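Local structure of Lon211 (Mycobacterium tuberculosis, 6VBK) at residues L12-V24 with R65-A77. The protein is the N-terminal domain of a mycobacterial Lon protease, an ATP-dependent protease, and probably helps to recognise and bind protein substrates. Residues are numbered along the deposited sequence; the frame is centred on the assembly and turned at random.
Sequences LTLPVLPLEDGVV and RVLLVPRLNGRYA
Leu-67 N reaches Pro-15 O at 2.9 Å almost straight off the carbonyl, the first of four backbone hydrogen bonds that join strands 12-19 and 65-70, a compact example of how parallel strands satisfy one another. Leu-67 O in turn accepts Leu-17 N at 2.8 Å. Val-69 repeats the pattern, giving its N-H to Leu-17 O and taking that of Leu-19; a fifth bond, from Arg-71 N to Leu-19 O, carries the pairing one residue past the end of strand 65-70. Pro-15 and Pro-18 lack an N-H, yet Pro-18 sends its CA-H to Val-69 O. The outward-facing groups find other partners: backbone hydrogen bonds link Val-16 with Leu-119 and Val-66 with Gly-83, and one water donates to both Leu-68 O (2.9 Å) and Val-24 O. Close by, Leu-68 CD1 packs on Val-24 CG1 at 3.5 Å.

On the other face, Val-16 CG1, anti to its own N (chi1 172°), meets Tyr-76 CE2 at 3.5 Å. Pro-18 CB sits over the centre of one face of the Arg-71 guanidinium, with the Glu-20 carboxylate at its edge. The salt bridge between these two charged groups is long, 3.7 Å from Glu-20 OE1 to Arg-71 NH1; Glu-39 pairs with the same nitrogen, while NH2 makes a weak bond to Tyr-76 OH. Parallel pairing of this kind, flanked by antiparallel strands 120-125 and 79-88, belongs to the mixed sheet of the PUA-like Lon substrate-binding domain.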
ATOM      1  N   LEU B  12       4.992   0.435   3.960  1.00 81.27           N
ATOM      2  CA  LEU B  12       5.602   0.524   5.277  1.00 74.16           C
ATOM      3  C   LEU B  12       6.341   1.847   5.441  1.00 74.74           C
ATOM      4  O   LEU B  12       6.770   2.478   4.473  1.00 60.44           O
ATOM      5  CB  LEU B  12       6.576  -0.633   5.505  1.00 81.93           C
ATOM      6  CG  LEU B  12       6.014  -1.994   5.905  1.00 85.78           C
ATOM      7  CD1 LEU B  12       7.139  -3.004   5.984  1.00 88.02           C
ATOM      8  CD2 LEU B  12       5.288  -1.905   7.236  1.00 86.95           C
ATOM      9  N   THR B  13       6.491   2.258   6.697  1.00 68.56           N
ATOM     10  CA  THR B  13       7.282   3.425   7.063  1.00 57.75           C
ATOM     11  C   THR B  13       8.360   2.976   8.039  1.00 51.54           C
ATOM     12  O   THR B  13       8.046   2.487   9.130  1.00 62.82           O
ATOM     13  CB  THR B  13       6.404   4.518   7.679  1.00 71.75           C
ATOM     14  OG1 THR B  13       5.461   4.980   6.703  1.00 83.40           O
ATOM     15  CG2 THR B  13       7.252   5.686   8.141  1.00 66.84           C
ATOM     16  N   LEU B  14       9.620   3.129   7.645  1.00 54.86           N
ATOM     17  CA  LEU B  14      10.744   2.601   8.403  1.00 54.13           C
ATOM     18  C   LEU B  14      11.860   3.631   8.473  1.00 48.68           C
ATOM     19  O   LEU B  14      12.021   4.441   7.552  1.00 51.02           O
ATOM     20  CB  LEU B  14      11.286   1.310   7.769  1.00 48.56           C
ATOM     21  CG  LEU B  14      10.310   0.141   7.641  1.00 44.82           C
ATOM     22  CD1 LEU B  14      10.880  -0.927   6.725  1.00 59.10           C
ATOM     23  CD2 LEU B  14       9.986  -0.436   9.011  1.00 54.24           C
ATOM     24  N   PRO B  15      12.646   3.622   9.549  1.00 56.78           N
ATOM     25  CA  PRO B  15      13.834   4.480   9.597  1.00 51.13           C
ATOM     26  C   PRO B  15      14.967   3.877   8.784  1.00 58.30           C
ATOM     27  O   PRO B  15      15.178   2.661   8.780  1.00 55.54           O
ATOM     28  CB  PRO B  15      14.175   4.523  11.090  1.00 57.34           C
ATOM     29  CG  PRO B  15      13.689   3.212  11.609  1.00 60.44           C
ATOM     30  CD  PRO B  15      12.467   2.854  10.795  1.00 60.92           C
ATOM     31  N   VAL B  16      15.698   4.740   8.088  1.00 51.25           N
ATOM     32  CA  VAL B  16      16.770   4.293   7.205  1.00 56.80           C
ATOM     33  C   VAL B  16      18.043   4.097   8.018  1.00 60.27           C
ATOM     34  O   VAL B  16      18.545   5.037   8.645  1.00 55.18           O
ATOM     35  CB  VAL B  16      16.997   5.291   6.061  1.00 58.44           C
ATOM     36  CG1 VAL B  16      18.239   4.909   5.271  1.00 59.59           C
ATOM     37  CG2 VAL B  16      15.783   5.337   5.152  1.00 57.97           C
ATOM     38  N   LEU B  17      18.553   2.867   8.000  1.00 45.06           N
ATOM     39  CA  LEU B  17      19.845   2.560   8.659  1.00 52.18           C
ATOM     40  C   LEU B  17      20.864   2.398   7.531  1.00 58.26           C
ATOM     41  O   LEU B  17      20.884   1.332   6.905  1.00 64.22           O
ATOM     42  CB  LEU B  17      19.718   1.290   9.503  1.00 55.29           C
ATOM     43  CG  LEU B  17      20.777   1.127  10.591  1.00 58.14           C
ATOM     44  CD1 LEU B  17      20.316   0.152  11.661  1.00 53.29           C
ATOM     45  CD2 LEU B  17      22.101   0.684   9.992  1.00 64.88           C
ATOM     46  N   PRO B  18      21.643   3.445   7.192  1.00 64.23           N
ATOM     47  CA  PRO B  18      22.592   3.374   6.084  1.00 63.19           C
ATOM     48  C   PRO B  18      23.791   2.456   6.346  1.00 64.11           C
ATOM     49  O   PRO B  18      24.304   2.457   7.441  1.00 69.82           O
ATOM     50  CB  PRO B  18      23.075   4.825   5.954  1.00 76.22           C
ATOM     51  CG  PRO B  18      22.934   5.380   7.347  1.00 72.47           C
ATOM     52  CD  PRO B  18      21.674   4.733   7.880  1.00 65.72           C
ATOM     53  N   LEU B  19      24.186   1.706   5.315  1.00 77.43           N
ATOM     54  CA  LEU B  19      25.353   0.790   5.376  1.00 87.12           C
ATOM     55  C   LEU B  19      26.428   1.325   4.422  1.00 92.82           C
ATOM     56  O   LEU B  19      26.235   1.214   3.198  1.00 90.28           O
ATOM     57  CB  LEU B  19      24.901  -0.613   4.962  1.00 76.69           C
ATOM     58  CG  LEU B  19      23.698  -1.167   5.722  1.00 69.52           C
ATOM     59  CD1 LEU B  19      23.267  -2.505   5.150  1.00 67.45           C
ATOM     60  CD2 LEU B  19      24.008  -1.297   7.203  1.00 67.70           C
ATOM     61  N   GLU B  20      27.494   1.917   4.968  1.00105.21           N
ATOM     62  CA  GLU B  20      28.582   2.481   4.127  1.00118.35           C
ATOM     63  C   GLU B  20      29.232   1.348   3.330  1.00113.71           C
ATOM     64  O   GLU B  20      29.455   1.525   2.117  1.00110.44           O
ATOM     65  CB  GLU B  20      29.646   3.117   5.023  1.00126.48           C
ATOM     66  CG  GLU B  20      29.113   4.197   5.949  1.00127.44           C
ATOM     67  CD  GLU B  20      29.306   5.621   5.460  1.00123.61           C
ATOM     68  OE1 GLU B  20      28.949   5.904   4.300  1.00121.04           O
ATOM     69  OE2 GLU B  20      29.822   6.442   6.241  1.00123.01           O
ATOM     70  N   ASP B  21      29.497   0.219   3.991  1.00109.16           N
ATOM     71  CA  ASP B  21      30.130  -0.944   3.317  1.00124.36           C
ATOM     72  C   ASP B  21      29.362  -2.222   3.669  1.00141.78           C
ATOM     73  O   ASP B  21      29.038  -2.416   4.854  1.00171.77           O
ATOM     74  CB  ASP B  21      31.624  -1.034   3.640  1.00120.63           C
ATOM     75  CG  ASP B  21      32.494  -0.299   2.634  1.00121.16           C
ATOM     76  OD1 ASP B  21      32.019  -0.079   1.501  1.00118.45           O
ATOM     77  OD2 ASP B  21      33.639   0.047   2.989  1.00123.28           O
ATOM     78  N   GLY B  22      29.115  -3.063   2.663  1.00130.61           N
ATOM     79  CA  GLY B  22      28.405  -4.341   2.856  1.00119.30           C
ATOM     80  C   GLY B  22      26.918  -4.193   2.604  1.00 99.03           C
ATOM     81  O   GLY B  22      26.365  -3.131   2.933  1.00 98.86           O
ATOM     82  N   VAL B  23      26.287  -5.260   2.116  1.00 74.95           N
ATOM     83  CA  VAL B  23      24.827  -5.245   1.820  1.00 64.90           C
ATOM     84  C   VAL B  23      24.170  -6.373   2.615  1.00 71.87           C
ATOM     85  O   VAL B  23      24.646  -7.517   2.521  1.00 74.02           O
ATOM     86  CB  VAL B  23      24.572  -5.409   0.311  1.00 73.68           C
ATOM     87  CG1 VAL B  23      23.111  -5.692   0.010  1.00 75.32           C
ATOM     88  CG2 VAL B  23      25.059  -4.204  -0.477  1.00 80.21           C
ATOM     89  N   VAL B  24      23.105  -6.055   3.351  1.00 58.50           N
ATOM     90  CA  VAL B  24      22.375  -7.089   4.136  1.00 58.29           C
ATOM     91  C   VAL B  24      21.200  -7.580   3.288  1.00 67.50           C
ATOM     92  O   VAL B  24      20.293  -6.779   3.007  1.00 59.99           O
ATOM     93  CB  VAL B  24      21.906  -6.541   5.496  1.00 50.90           C
ATOM     94  CG1 VAL B  24      21.150  -7.592   6.288  1.00 55.05           C
ATOM     95  CG2 VAL B  24      23.069  -5.995   6.306  1.00 53.11           C
ATOM     96  N   ARG B  65      12.300  -2.375  14.071  1.00 49.51           N
ATOM     97  CA  ARG B  65      12.351  -2.636  12.639  1.00 50.76           C
ATOM     98  C   ARG B  65      13.033  -1.469  11.940  1.00 58.43           C
ATOM     99  O   ARG B  65      12.619  -0.316  12.101  1.00 55.40           O
ATOM    100  CB  ARG B  65      10.946  -2.854  12.069  1.00 56.96           C
ATOM    101  CG  ARG B  65      10.271  -4.126  12.559  1.00 69.78           C
ATOM    102  CD  ARG B  65       8.759  -4.037  12.431  1.00 75.74           C
ATOM    103  NE  ARG B  65       8.332  -3.742  11.067  1.00 81.05           N
ATOM    104  CZ  ARG B  65       7.992  -4.664  10.173  1.00 88.80           C
ATOM    105  NH1 ARG B  65       8.029  -5.950  10.494  1.00 89.99           N
ATOM    106  NH2 ARG B  65       7.616  -4.302   8.955  1.00 82.84           N
ATOM    107  N   VAL B  66      14.076  -1.769  11.166  1.00 47.54           N
ATOM    108  CA  VAL B  66      14.824  -0.757  10.433  1.00 59.72           C
ATOM    109  C   VAL B  66      14.880  -1.154   8.965  1.00 59.96           C
ATOM    110  O   VAL B  66      14.604  -2.296   8.592  1.00 56.51           O
ATOM    111  CB  VAL B  66      16.251  -0.564  10.988  1.00 56.42           C
ATOM    112  CG1 VAL B  66      16.205  -0.098  12.434  1.00 52.06           C
ATOM    113  CG2 VAL B  66      17.049  -1.853  10.864  1.00 53.45           C
ATOM    114  N   LEU B  67      15.247  -0.188   8.128  1.00 54.28           N
ATOM    115  CA  LEU B  67      15.443  -0.413   6.701  1.00 48.26           C
ATOM    116  C   LEU B  67      16.933  -0.300   6.405  1.00 59.04           C
ATOM    117  O   LEU B  67      17.492   0.802   6.407  1.00 58.65           O
ATOM    118  CB  LEU B  67      14.633   0.577   5.867  1.00 51.02           C
ATOM    119  CG  LEU B  67      14.605   0.280   4.366  1.00 65.43           C
ATOM    120  CD1 LEU B  67      14.089  -1.128   4.105  1.00 60.28           C
ATOM    121  CD2 LEU B  67      13.764   1.306   3.628  1.00 62.63           C
ATOM    122  N   LEU B  68      17.570  -1.441   6.159  1.00 49.09           N
ATOM    123  CA  LEU B  68      19.001  -1.491   5.875  1.00 50.00           C
ATOM    124  C   LEU B  68      19.218  -1.151   4.406  1.00 54.85           C
ATOM    125  O   LEU B  68      18.916  -1.961   3.522  1.00 56.11           O
ATOM    126  CB  LEU B  68      19.552  -2.871   6.216  1.00 49.80           C
ATOM    127  CG  LEU B  68      19.199  -3.380   7.616  1.00 47.56           C
ATOM    128  CD1 LEU B  68      19.400  -4.878   7.702  1.00 48.40           C
ATOM    129  CD2 LEU B  68      20.023  -2.667   8.678  1.00 51.76           C
ATOM    130  N   VAL B  69      19.737   0.042   4.142  1.00 57.93           N
ATOM    131  CA  VAL B  69      19.880   0.569   2.792  1.00 57.40           C
ATOM    132  C   VAL B  69      21.363   0.760   2.496  1.00 67.54           C
ATOM    133  O   VAL B  69      22.051   1.481   3.225  1.00 62.76           O
ATOM    134  CB  VAL B  69      19.125   1.897   2.608  1.00 58.85           C
ATOM    135  CG1 VAL B  69      19.140   2.313   1.145  1.00 65.93           C
ATOM    136  CG2 VAL B  69      17.704   1.775   3.130  1.00 71.73           C
ATOM    137  N   PRO B  70      21.968   0.122   1.343  1.00 73.62           N
ATOM    138  CA  PRO B  70      23.478   0.046   0.577  1.00 88.58           C
ATOM    139  C   PRO B  70      23.748   1.464   0.063  1.00100.42           C
ATOM    140  O   PRO B  70      23.208   1.807  -0.967  1.00117.09           O
ATOM    141  CB  PRO B  70      23.312  -0.980  -0.544  1.00 92.02           C
ATOM    142  CG  PRO B  70      22.129  -1.780  -0.092  1.00 81.76           C
ATOM    143  CD  PRO B  70      21.177  -0.741   0.460  1.00 83.27           C
ATOM    144  N   ARG B  71      24.495   2.271   0.822  1.00 82.02           N
ATOM    145  CA  ARG B  71      24.792   3.655   0.370  1.00 98.42           C
ATOM    146  C   ARG B  71      26.301   3.913   0.362  1.00109.90           C
ATOM    147  O   ARG B  71      26.922   3.792   1.431  1.00115.90           O
ATOM    148  CB  ARG B  71      24.136   4.674   1.307  1.00 92.23           C
ATOM    149  CG  ARG B  71      24.590   6.106   1.068  1.00 98.46           C
ATOM    150  CD  ARG B  71      24.228   7.061   2.188  1.00 94.44           C
ATOM    151  NE  ARG B  71      25.161   7.042   3.305  1.00 92.65           N
ATOM    152  CZ  ARG B  71      24.980   7.704   4.440  1.00 88.59           C
ATOM    153  NH1 ARG B  71      25.881   7.632   5.403  1.00 88.97           N
ATOM    154  NH2 ARG B  71      23.896   8.438   4.608  1.00 86.32           N
ATOM    155  N   LEU B  72      26.855   4.289  -0.795  1.00125.86           N
ATOM    156  CA  LEU B  72      28.295   4.653  -0.880  1.00136.87           C
ATOM    157  C   LEU B  72      28.381   6.071  -1.454  1.00137.51           C
ATOM    158  O   LEU B  72      27.977   6.261  -2.618  1.00135.55           O
ATOM    159  CB  LEU B  72      29.033   3.646  -1.769  1.00140.29           C
ATOM    160  CG  LEU B  72      28.782   3.769  -3.272  1.00138.69           C
ATOM    161  CD1 LEU B  72      29.704   2.846  -4.052  1.00136.41           C
ATOM    162  CD2 LEU B  72      27.329   3.480  -3.608  1.00137.77           C
ATOM    163  N   ASN B  73      28.891   7.024  -0.668  1.00138.94           N
ATOM    164  CA  ASN B  73      28.981   8.436  -1.132  1.00144.29           C
ATOM    165  C   ASN B  73      27.606   8.898  -1.636  1.00139.78           C
ATOM    166  O   ASN B  73      27.548   9.425  -2.763  1.00146.79           O
ATOM    167  CB  ASN B  73      30.093   8.642  -2.165  1.00151.71           C
ATOM    168  CG  ASN B  73      31.475   8.373  -1.609  1.00147.77           C
ATOM    169  OD1 ASN B  73      31.726   7.310  -1.046  1.00140.51           O
ATOM    170  ND2 ASN B  73      32.380   9.324  -1.770  1.00154.40           N
ATOM    171  N   GLY B  74      26.543   8.674  -0.853  1.00125.55           N
ATOM    172  CA  GLY B  74      25.181   9.073  -1.260  1.00125.19           C
ATOM    173  C   GLY B  74      24.557   8.070  -2.216  1.00126.68           C
ATOM    174  O   GLY B  74      25.037   6.924  -2.263  1.00134.13           O
ATOM    175  N   ARG B  75      23.530   8.488  -2.960  1.00120.28           N
ATOM    176  CA  ARG B  75      22.857   7.593  -3.940  1.00106.86           C
ATOM    177  C   ARG B  75      22.380   6.292  -3.275  1.00109.19           C
ATOM    178  O   ARG B  75      22.811   5.210  -3.708  1.00111.05           O
ATOM    179  CB  ARG B  75      23.737   7.361  -5.174  1.00113.89           C
ATOM    180  CG  ARG B  75      23.914   8.588  -6.060  1.00128.28           C
ATOM    181  CD  ARG B  75      24.514   8.299  -7.425  1.00142.73           C
ATOM    182  NE  ARG B  75      25.870   7.760  -7.378  1.00148.13           N
ATOM    183  CZ  ARG B  75      26.975   8.498  -7.315  1.00152.59           C
ATOM    184  NH1 ARG B  75      28.162   7.917  -7.263  1.00157.83           N
ATOM    185  NH2 ARG B  75      26.887   9.815  -7.306  1.00142.67           N
ATOM    186  N   TYR B  76      21.533   6.408  -2.244  1.00 90.34           N
ATOM    187  CA  TYR B  76      20.907   5.248  -1.550  1.00 91.60           C
ATOM    188  C   TYR B  76      20.231   4.326  -2.576  1.00 92.60           C
ATOM    189  O   TYR B  76      19.548   4.831  -3.492  1.00104.44           O
ATOM    190  CB  TYR B  76      19.789   5.740  -0.629  1.00 92.90           C
ATOM    191  CG  TYR B  76      20.226   6.416   0.646  1.00 92.53           C
ATOM    192  CD1 TYR B  76      20.713   7.711   0.641  1.00 95.09           C
ATOM    193  CD2 TYR B  76      20.117   5.770   1.865  1.00 92.04           C
ATOM    194  CE1 TYR B  76      21.100   8.339   1.814  1.00100.70           C
ATOM    195  CE2 TYR B  76      20.499   6.383   3.046  1.00 92.19           C
ATOM    196  CZ  TYR B  76      20.991   7.674   3.022  1.00 99.14           C
ATOM    197  OH  TYR B  76      21.368   8.282   4.183  1.00106.67           O
ATOM    198  N   ALA B  77      20.260   3.008  -2.342  1.00 73.04           N
ATOM    199  CA  ALA B  77      19.696   2.074  -3.305  1.00 82.27           C
ATOM    200  C   ALA B  77      18.174   2.194  -3.338  1.00 79.92           C
ATOM    201  O   ALA B  77      17.533   2.619  -2.374  1.00 81.77           O
ATOM    202  CB  ALA B  77      20.103   0.639  -2.970  1.00 79.59           C
TER
HETATM  203  O   HOH W   1      20.875  -4.050   2.875  1.00 57.92           O